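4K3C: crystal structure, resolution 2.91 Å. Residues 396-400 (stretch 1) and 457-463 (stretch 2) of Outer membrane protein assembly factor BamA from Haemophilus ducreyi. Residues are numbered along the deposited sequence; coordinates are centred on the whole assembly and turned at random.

Stretch 1, residues 396-400: GSLRG
Stretch 2 457-463: VFVDAAT

A short irregular segment, Ser397 to Arg399, packs on one side of a β-strand of the same chain, held by an arginine that forms a salt bridge with an aspartate while lying over a phenylalanine ring. The strand covers all of 457-463 and runs beyond it at both ends; its backbone is extended throughout, with phi from -162° to -103° and psi from 117° to 164°. Side chains therefore alternate: the CA-to-CB bonds of Phe458, Asp460 and Ala462 point toward the loop, those of Val459, Ala461 and Thr463 away. The CA atoms of Leu398 and Asp460 are the nearest pair across the stretches, 5.4 Å apart, and the two stretches together bury 348 Å².

The loop has no repeating backbone geometry. From Gly396 (phi/psi 96/-27) it passes through Ser397 (-130/-50), Leu398 (-152/85) and Arg399 (-56/152) to Gly400 (84/-27). At the angles of both glycines a CB would be jammed against the carbonyl O of the preceding residue, which by itself calls for glycine.

Asp460, with chi1 -68° (m) and chi2 -5°, receives three hydrogen bonds from Arg399. Asp460 OD2 accepts from the backbone N of Arg399 at 3.2 Å, with a nearly linear N-H...O angle of 169°, and from Arg399 NE at 2.8 Å and 145°, so one carboxylate oxygen fixes both the main chain and the side chain of the arginine. Asp460 OD1 lies 3.2 Å from Arg399 NH1 at 166°, although the place of this oxygen is less sure. The NE and NH1 bonds belong to the salt bridge, and OD2 sits near the guanidinium plane, at its edge.

That edge-on approach leaves the guanidinium face free for Phe458. Arg399 CB points toward the strand, and chi1 -66° (m), chi2 176° (t), chi3 -86° (m) and chi4 -151° carry the group over the ring, which is set by chi1 66° (p) and chi2 88°. Arg399 CZ is 3.8 Å from the Phe458 ring centroid and only 8° off the ring normal, the geometry of a cation-pi contact. Arg399 CD adds a CH-pi contact at 4.2 Å from the same centroid, 27° off the normal.

Toward Ala462 the contact becomes apolar. Leu398 (chi1 -143°, between wells; chi2 -160°, t) starts sideways, but its end comes nearer, placing Leu398 CG 3.8 Å from Ala462 CB and Leu398 CD2 4.0 Å from Asp460 CB. Ser397 contributes through its backbone: Ser397 O is 4.1 Å from Ala462 CB, while its OG (chi1 77°, p) is hydrogen-bonded elsewhere in the structure.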

# COMPACT_ATOMS: atom_id res chain seq x y z
N GLY A 396 -7.90 -4.39 14.93
CA GLY A 396 -6.63 -3.81 14.55
C GLY A 396 -5.61 -3.75 15.67
O GLY A 396 -4.42 -3.76 15.40
N SER A 397 -6.06 -3.69 16.92
CA SER A 397 -5.10 -3.85 18.01
C SER A 397 -5.49 -4.86 19.09
O SER A 397 -4.68 -5.71 19.44
CB SER A 397 -4.72 -2.50 18.63
OG SER A 397 -5.73 -1.99 19.48
N LEU A 398 -6.71 -4.78 19.62
CA LEU A 398 -7.11 -5.68 20.71
C LEU A 398 -8.60 -5.92 20.70
O LEU A 398 -9.34 -5.27 21.43
CB LEU A 398 -6.72 -5.09 22.06
CG LEU A 398 -6.23 -6.01 23.18
CD1 LEU A 398 -6.39 -5.31 24.51
CD2 LEU A 398 -6.96 -7.31 23.18
N ARG A 399 -9.05 -6.89 19.92
CA ARG A 399 -10.47 -7.17 19.86
C ARG A 399 -11.08 -7.49 21.24
O ARG A 399 -10.38 -7.91 22.15
CB ARG A 399 -10.72 -8.24 18.82
CG ARG A 399 -10.37 -7.71 17.44
CD ARG A 399 -10.50 -8.75 16.35
NE ARG A 399 -9.27 -9.53 16.22
CZ ARG A 399 -8.87 -10.09 15.09
NH1 ARG A 399 -7.73 -10.78 15.06
NH2 ARG A 399 -9.60 -9.94 13.98
N GLY A 400 -12.37 -7.20 21.41
CA GLY A 400 -12.99 -7.34 22.72
C GLY A 400 -12.80 -6.13 23.63
O GLY A 400 -13.61 -5.87 24.51
N VAL A 457 -10.06 -17.90 14.15
CA VAL A 457 -10.10 -17.90 15.60
C VAL A 457 -8.77 -17.35 16.05
O VAL A 457 -7.72 -17.75 15.52
CB VAL A 457 -10.31 -19.31 16.16
CG1 VAL A 457 -10.00 -19.34 17.65
CG2 VAL A 457 -11.74 -19.78 15.88
N PHE A 458 -8.79 -16.43 17.00
CA PHE A 458 -7.61 -15.58 17.19
C PHE A 458 -7.30 -15.39 18.67
O PHE A 458 -8.14 -15.66 19.54
CB PHE A 458 -7.80 -14.20 16.50
CG PHE A 458 -8.87 -13.37 17.12
CD1 PHE A 458 -8.59 -12.54 18.19
CD2 PHE A 458 -10.18 -13.46 16.68
CE1 PHE A 458 -9.58 -11.81 18.80
CE2 PHE A 458 -11.18 -12.72 17.28
CZ PHE A 458 -10.87 -11.90 18.34
N VAL A 459 -6.08 -14.92 18.92
CA VAL A 459 -5.71 -14.38 20.22
C VAL A 459 -5.02 -13.05 19.99
O VAL A 459 -3.97 -12.99 19.34
CB VAL A 459 -4.80 -15.34 21.03
CG1 VAL A 459 -4.10 -14.60 22.16
CG2 VAL A 459 -5.60 -16.51 21.57
N ASP A 460 -5.61 -11.97 20.49
CA ASP A 460 -4.95 -10.66 20.38
C ASP A 460 -4.37 -10.36 21.75
O ASP A 460 -4.83 -10.90 22.76
CB ASP A 460 -5.93 -9.54 19.97
CG ASP A 460 -6.45 -9.68 18.54
OD1 ASP A 460 -6.01 -10.57 17.79
OD2 ASP A 460 -7.32 -8.86 18.14
N ALA A 461 -3.37 -9.50 21.78
CA ALA A 461 -2.72 -9.10 23.03
C ALA A 461 -1.95 -7.81 22.79
O ALA A 461 -1.28 -7.66 21.77
CB ALA A 461 -1.80 -10.20 23.54
N ALA A 462 -2.08 -6.88 23.73
CA ALA A 462 -1.59 -5.52 23.56
C ALA A 462 -1.20 -4.90 24.91
O ALA A 462 -1.62 -5.37 25.97
CB ALA A 462 -2.64 -4.67 22.89
N THR A 463 -0.37 -3.86 24.86
CA THR A 463 0.13 -3.22 26.07
C THR A 463 0.56 -1.79 25.76
O THR A 463 1.40 -1.56 24.91
CB THR A 463 1.30 -4.04 26.71
OG1 THR A 463 1.99 -3.24 27.68
CG2 THR A 463 2.29 -4.44 25.65